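Local atomic coordinates of PTS system, lactose-specific IIBC components (Streptococcus pneumoniae, PDB entry 3NBM), a protein that probably passes a phosphoryl group to incoming lactose as the IIB domain of a phosphoenolpyruvate-dependent sugar phosphotransferase system. Residues Y54-Y67 and G78-I90. Sequence-based numbering, arbitrary orientation.
Sequences YDLIILAPQVRSYY and GIQIVATRGMEYI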
loop_
_atom_site.group_PDB
_atom_site.type_symbol
_atom_site.label_atom_id
_atom_site.label_comp_id
_atom_site.label_asym_id
_atom_site.label_seq_id
_atom_site.Cartn_x
_atom_site.Cartn_y
_atom_site.Cartn_z
ATOM N N TYR A 54 -1.321 10.009 3.326
ATOM C CA TYR A 54 -0.752 9.108 2.337
ATOM C C TYR A 54 -1.176 9.479 0.922
ATOM O O TYR A 54 -2.221 10.070 0.681
ATOM C CB TYR A 54 -1.110 7.651 2.701
ATOM C CG TYR A 54 -0.371 7.223 3.932
ATOM C CD1 TYR A 54 0.892 6.734 3.830
ATOM C CD2 TYR A 54 -0.899 7.372 5.214
ATOM C CE1 TYR A 54 1.637 6.407 4.943
ATOM C CE2 TYR A 54 -0.151 7.045 6.331
ATOM C CZ TYR A 54 1.117 6.552 6.179
ATOM O OH TYR A 54 1.880 6.239 7.303
ATOM N N ASP A 55 -0.335 9.088 -0.029
ATOM C CA ASP A 55 -0.569 9.295 -1.452
ATOM C C ASP A 55 -1.190 8.074 -2.131
ATOM O O ASP A 55 -1.970 8.206 -3.068
ATOM C CB ASP A 55 0.737 9.640 -2.138
ATOM C CG ASP A 55 1.399 10.853 -1.514
ATOM O OD1 ASP A 55 0.740 11.927 -1.461
ATOM O OD2 ASP A 55 2.548 10.738 -1.045
ATOM N N LEU A 56 -0.817 6.878 -1.668
ATOM C CA LEU A 56 -1.246 5.596 -2.216
ATOM C C LEU A 56 -1.561 4.685 -1.056
ATOM O O LEU A 56 -0.750 4.562 -0.150
ATOM C CB LEU A 56 -0.128 4.970 -3.080
ATOM C CG LEU A 56 -0.392 3.554 -3.621
ATOM C CD1 LEU A 56 -1.565 3.505 -4.597
ATOM C CD2 LEU A 56 0.887 2.979 -4.250
ATOM N N ILE A 57 -2.737 4.050 -1.090
ATOM C CA ILE A 57 -3.112 3.041 -0.099
ATOM C C ILE A 57 -3.331 1.758 -0.862
ATOM O O ILE A 57 -4.049 1.706 -1.856
ATOM C CB ILE A 57 -4.350 3.449 0.731
ATOM C CG1 ILE A 57 -4.073 4.826 1.389
ATOM C CG2 ILE A 57 -4.671 2.368 1.761
ATOM C CD1 ILE A 57 -5.186 5.408 2.168
ATOM N N ILE A 58 -2.691 0.705 -0.369
ATOM C CA ILE A 58 -2.781 -0.636 -0.945
ATOM C C ILE A 58 -3.488 -1.570 0.049
ATOM O O ILE A 58 -3.084 -1.693 1.198
ATOM C CB ILE A 58 -1.359 -1.235 -1.222
ATOM C CG1 ILE A 58 -0.546 -0.323 -2.163
ATOM C CG2 ILE A 58 -1.480 -2.679 -1.782
ATOM C CD1 ILE A 58 0.936 -0.646 -2.250
ATOM N N LEU A 59 -4.574 -2.175 -0.414
ATOM C CA LEU A 59 -5.318 -3.152 0.365
ATOM C C LEU A 59 -4.705 -4.533 0.139
ATOM O O LEU A 59 -4.592 -4.992 -1.003
ATOM C CB LEU A 59 -6.814 -3.146 -0.040
ATOM C CG LEU A 59 -7.552 -1.849 0.240
ATOM C CD1 LEU A 59 -8.948 -1.900 -0.413
ATOM C CD2 LEU A 59 -7.673 -1.625 1.727
ATOM N N ALA A 60 -4.341 -5.204 1.237
ATOM C CA ALA A 60 -3.925 -6.601 1.191
ATOM C C ALA A 60 -5.135 -7.472 0.819
ATOM O O ALA A 60 -6.297 -7.028 0.925
ATOM C CB ALA A 60 -3.361 -7.028 2.512
ATOM N N PRO A 61 -4.907 -8.730 0.415
ATOM C CA PRO A 61 -5.993 -9.577 -0.082
ATOM C C PRO A 61 -7.173 -9.683 0.862
ATOM O O PRO A 61 -8.313 -9.646 0.412
ATOM C CB PRO A 61 -5.288 -10.924 -0.260
ATOM C CG PRO A 61 -3.908 -10.519 -0.694
ATOM C CD PRO A 61 -3.581 -9.329 0.161
ATOM N N GLN A 62 -6.912 -9.772 2.142
ATOM C CA GLN A 62 -7.976 -10.031 3.093
ATOM C C GLN A 62 -8.849 -8.857 3.439
ATOM O O GLN A 62 -9.836 -9.012 4.144
ATOM C CB GLN A 62 -7.422 -10.675 4.310
ATOM C CG GLN A 62 -6.985 -12.094 3.965
ATOM C CD GLN A 62 -5.975 -12.601 4.910
ATOM O OE1 GLN A 62 -4.880 -12.001 5.078
ATOM N NE2 GLN A 62 -6.307 -13.739 5.550
ATOM N N VAL A 63 -8.518 -7.683 2.904
ATOM C CA VAL A 63 -9.379 -6.496 3.016
ATOM C C VAL A 63 -9.857 -5.983 1.657
ATOM O O VAL A 63 -10.351 -4.868 1.546
ATOM C CB VAL A 63 -8.725 -5.392 3.872
ATOM C CG1 VAL A 63 -8.674 -5.850 5.300
ATOM C CG2 VAL A 63 -7.340 -5.028 3.386
ATOM N N ARG A 64 -9.818 -6.846 0.644
ATOM C CA ARG A 64 -10.330 -6.495 -0.689
ATOM C C ARG A 64 -11.797 -6.084 -0.678
ATOM O O ARG A 64 -12.200 -5.236 -1.474
ATOM C CB ARG A 64 -10.135 -7.668 -1.645
ATOM C CG ARG A 64 -10.455 -7.343 -3.093
ATOM C CD ARG A 64 -9.855 -8.353 -4.073
ATOM N NE ARG A 64 -10.329 -9.722 -3.796
ATOM C CZ ARG A 64 -9.671 -10.671 -3.147
ATOM N NH1 ARG A 64 -8.417 -10.516 -2.742
ATOM N NH2 ARG A 64 -10.287 -11.824 -2.927
ATOM N N SER A 65 -12.592 -6.633 0.232
ATOM C CA SER A 65 -14.013 -6.309 0.303
ATOM C C SER A 65 -14.303 -4.850 0.648
ATOM O O SER A 65 -15.445 -4.392 0.475
ATOM C CB SER A 65 -14.691 -7.202 1.311
ATOM O OG SER A 65 -14.305 -6.894 2.630
ATOM N N TYR A 66 -13.300 -4.123 1.143
ATOM C CA TYR A 66 -13.472 -2.702 1.462
ATOM C C TYR A 66 -13.064 -1.759 0.320
ATOM O O TYR A 66 -13.093 -0.543 0.496
ATOM C CB TYR A 66 -12.678 -2.375 2.737
ATOM C CG TYR A 66 -13.088 -3.196 3.937
ATOM C CD1 TYR A 66 -14.266 -2.938 4.647
ATOM C CD2 TYR A 66 -12.295 -4.245 4.385
ATOM C CE1 TYR A 66 -14.637 -3.728 5.752
ATOM C CE2 TYR A 66 -12.661 -5.003 5.485
ATOM C CZ TYR A 66 -13.826 -4.748 6.163
ATOM O OH TYR A 66 -14.199 -5.494 7.256
ATOM N N TYR A 67 -12.690 -2.274 -0.844
ATOM C CA TYR A 67 -12.205 -1.432 -1.918
ATOM C C TYR A 67 -13.170 -0.303 -2.304
ATOM O O TYR A 67 -12.763 0.849 -2.381
ATOM C CB TYR A 67 -11.869 -2.277 -3.148
ATOM C CG TYR A 67 -11.404 -1.463 -4.330
ATOM C CD1 TYR A 67 -10.133 -0.902 -4.363
ATOM C CD2 TYR A 67 -12.255 -1.199 -5.379
ATOM C CE1 TYR A 67 -9.708 -0.183 -5.458
ATOM C CE2 TYR A 67 -11.858 -0.422 -6.433
ATOM C CZ TYR A 67 -10.578 0.051 -6.489
ATOM O OH TYR A 67 -10.186 0.823 -7.558
ATOM N N GLY A 78 -8.262 12.807 -3.282
ATOM C CA GLY A 78 -7.544 12.388 -4.491
ATOM C C GLY A 78 -6.452 11.350 -4.236
ATOM O O GLY A 78 -5.500 11.283 -5.019
ATOM N N ILE A 79 -6.546 10.583 -3.145
ATOM C CA ILE A 79 -5.579 9.517 -2.768
ATOM C C ILE A 79 -5.750 8.376 -3.807
ATOM O O ILE A 79 -6.873 8.081 -4.229
ATOM C CB ILE A 79 -5.899 8.943 -1.295
ATOM C CG1 ILE A 79 -5.863 10.023 -0.202
ATOM C CG2 ILE A 79 -4.935 7.790 -0.883
ATOM C CD1 ILE A 79 -6.480 9.570 1.173
ATOM N N GLN A 80 -4.659 7.743 -4.229
ATOM C CA GLN A 80 -4.767 6.563 -5.076
ATOM C C GLN A 80 -5.013 5.336 -4.200
ATOM O O GLN A 80 -4.390 5.203 -3.164
ATOM C CB GLN A 80 -3.479 6.372 -5.886
ATOM C CG GLN A 80 -3.213 7.451 -6.901
ATOM C CD GLN A 80 -4.297 7.546 -7.924
ATOM O OE1 GLN A 80 -4.754 6.521 -8.466
ATOM N NE2 GLN A 80 -4.764 8.754 -8.174
ATOM N N ILE A 81 -5.913 4.456 -4.629
ATOM C CA ILE A 81 -6.268 3.226 -3.892
ATOM C C ILE A 81 -6.113 2.053 -4.832
ATOM O O ILE A 81 -6.613 2.090 -5.953
ATOM C CB ILE A 81 -7.751 3.239 -3.381
ATOM C CG1 ILE A 81 -8.080 4.504 -2.592
ATOM C CG2 ILE A 81 -8.071 1.992 -2.611
ATOM C CD1 ILE A 81 -7.278 4.730 -1.359
ATOM N N VAL A 82 -5.482 0.983 -4.354
ATOM C CA VAL A 82 -5.335 -0.241 -5.139
ATOM C C VAL A 82 -5.643 -1.442 -4.254
ATOM O O VAL A 82 -5.272 -1.475 -3.096
ATOM C CB VAL A 82 -3.945 -0.387 -5.807
ATOM C CG1 VAL A 82 -3.532 0.883 -6.529
ATOM C CG2 VAL A 82 -2.938 -0.767 -4.829
ATOM N N ALA A 83 -6.367 -2.399 -4.814
ATOM C CA ALA A 83 -6.648 -3.670 -4.140
ATOM C C ALA A 83 -5.837 -4.778 -4.767
ATOM O O ALA A 83 -5.557 -4.730 -5.960
ATOM C CB ALA A 83 -8.134 -4.045 -4.207
ATOM N N THR A 84 -5.484 -5.772 -3.964
ATOM C CA THR A 84 -4.679 -6.891 -4.421
ATOM C C THR A 84 -5.417 -8.217 -4.205
ATOM O O THR A 84 -6.366 -8.333 -3.412
ATOM C CB THR A 84 -3.315 -6.943 -3.690
ATOM O OG1 THR A 84 -3.511 -7.157 -2.292
ATOM C CG2 THR A 84 -2.519 -5.637 -3.942
ATOM N N ARG A 85 -4.928 -9.217 -4.924
ATOM C CA ARG A 85 -5.369 -10.594 -4.769
ATOM C C ARG A 85 -4.187 -11.450 -4.311
ATOM O O ARG A 85 -3.042 -11.032 -4.402
ATOM C CB ARG A 85 -6.040 -11.050 -6.076
ATOM C CG ARG A 85 -7.375 -10.369 -6.324
ATOM C CD ARG A 85 -7.859 -10.494 -7.764
ATOM N NE ARG A 85 -9.225 -10.021 -7.890
ATOM C CZ ARG A 85 -9.608 -8.751 -7.894
ATOM N NH1 ARG A 85 -8.713 -7.782 -7.795
ATOM N NH2 ARG A 85 -10.899 -8.453 -7.950
ATOM N N GLY A 86 -4.466 -12.636 -3.794
ATOM C CA GLY A 86 -3.487 -13.421 -3.020
ATOM C C GLY A 86 -2.175 -13.732 -3.704
ATOM O O GLY A 86 -1.136 -13.445 -3.167
HETATM N N MSE A 87 -2.210 -14.314 -4.900
HETATM C CA MSE A 87 -0.975 -14.707 -5.577
HETATM C C MSE A 87 -0.141 -13.480 -5.974
HETATM O O MSE A 87 1.080 -13.438 -5.758
HETATM C CB MSE A 87 -1.313 -15.615 -6.760
HETATM C CG MSE A 87 -1.961 -16.942 -6.344
HETATM SE SE MSE A 87 -0.752 -18.093 -5.342
HETATM C CE MSE A 87 0.289 -18.698 -6.847
ATOM N N GLU A 88 -0.809 -12.473 -6.521
ATOM C CA GLU A 88 -0.217 -11.176 -6.840
ATOM C C GLU A 88 0.519 -10.595 -5.633
ATOM O O GLU A 88 1.691 -10.218 -5.703
ATOM C CB GLU A 88 -1.363 -10.231 -7.281
ATOM C CG GLU A 88 -1.010 -8.765 -7.440
ATOM C CD GLU A 88 -2.224 -7.863 -7.635
ATOM O OE1 GLU A 88 -3.325 -8.156 -7.077
ATOM O OE2 GLU A 88 -2.056 -6.849 -8.356
ATOM N N TYR A 89 -0.184 -10.494 -4.521
ATOM C CA TYR A 89 0.346 -9.865 -3.334
ATOM C C TYR A 89 1.563 -10.625 -2.797
ATOM O O TYR A 89 2.598 -10.040 -2.461
ATOM C CB TYR A 89 -0.757 -9.768 -2.283
ATOM C CG TYR A 89 -0.335 -9.102 -1.011
ATOM C CD1 TYR A 89 -0.465 -7.733 -0.868
ATOM C CD2 TYR A 89 0.190 -9.818 0.065
ATOM C CE1 TYR A 89 -0.104 -7.100 0.282
ATOM C CE2 TYR A 89 0.574 -9.179 1.220
ATOM C CZ TYR A 89 0.401 -7.816 1.323
ATOM O OH TYR A 89 0.749 -7.139 2.479
ATOM N N ILE A 90 1.432 -11.949 -2.684
ATOM C CA ILE A 90 2.517 -12.747 -2.131
ATOM C C ILE A 90 3.762 -12.631 -3.016
ATOM O O ILE A 90 4.863 -12.479 -2.510
ATOM C CB ILE A 90 2.073 -14.208 -1.874
ATOM C CG1 ILE A 90 1.030 -14.231 -0.744
ATOM C CG2 ILE A 90 3.290 -15.091 -1.581
ATOM C CD1 ILE A 90 1.495 -13.731 0.627
HETATM O O HOH W 1 -2.535 10.830 -4.347
HETATM O O HOH W 2 -7.309 -6.259 -1.684
HETATM O O HOH W 3 -7.094 -13.620 -2.526
HETATM O O HOH W 4 -8.019 2.801 -8.428
#
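Strands 56-59 and 80-83 are the two parallel strands of a beta-alpha-beta unit, Leu56 pairing with Gln80 and Leu59 with Ala83 at the edge of a four-stranded parallel sheet. Helix 67-74 makes the crossover between them. Four backbone hydrogen bonds zip the strands, from Gln80 N to Asp55 O through Leu59 N to Val82 O (2.9 Å). On one face Ile58 and Val82 lie side by side. In one of the two modelled conformers of Val82, Ile58 CG1 lies 3.6 Å from Val82 CG2, and Leu56 CD1 reaches Val82 CG1. Leu22 and Ile26 of helix 18-33 pack on Ile58 there. On the other face Ile57 CB meets Ile81 CD1, and Met70 of helix 67-74 packs against Ile57. The Tyr67 ring lies on the same face, with Ile81 O at its edge. Its CD1 rests against Ala83 CB at 3.7 Å, and a water joins its OH to Ile81 O.

Beyond the strands the two segments stay together through side chains. Thr84 OG1 donates to Leu59 O at 2.7 Å, in the carbonyl plane on a lone pair. Thr84 N adds a weak bond to the same oxygen. The chi1 of 63° sets OG1 between the backbone N and carbonyl carbon of Thr84, turned to that oxygen. Pro61 CD sits over one face of the Tyr89 ring, a CH-pi contact 3.7 Å from the centroid. Tyr89 OH is hydrogen-bonded to Thr18 O. Arg85 holds the N-cap position of helix 86-93, and its backbone N donates a hydrogen bond to Glu88 OE1. Arg64 CD lies over the centre of one face of the Arg85 guanidinium. Arg64 bends at chi3 (58°), and its NH1 gives an in-plane hydrogen bond of 3.1 Å to Thr84 O.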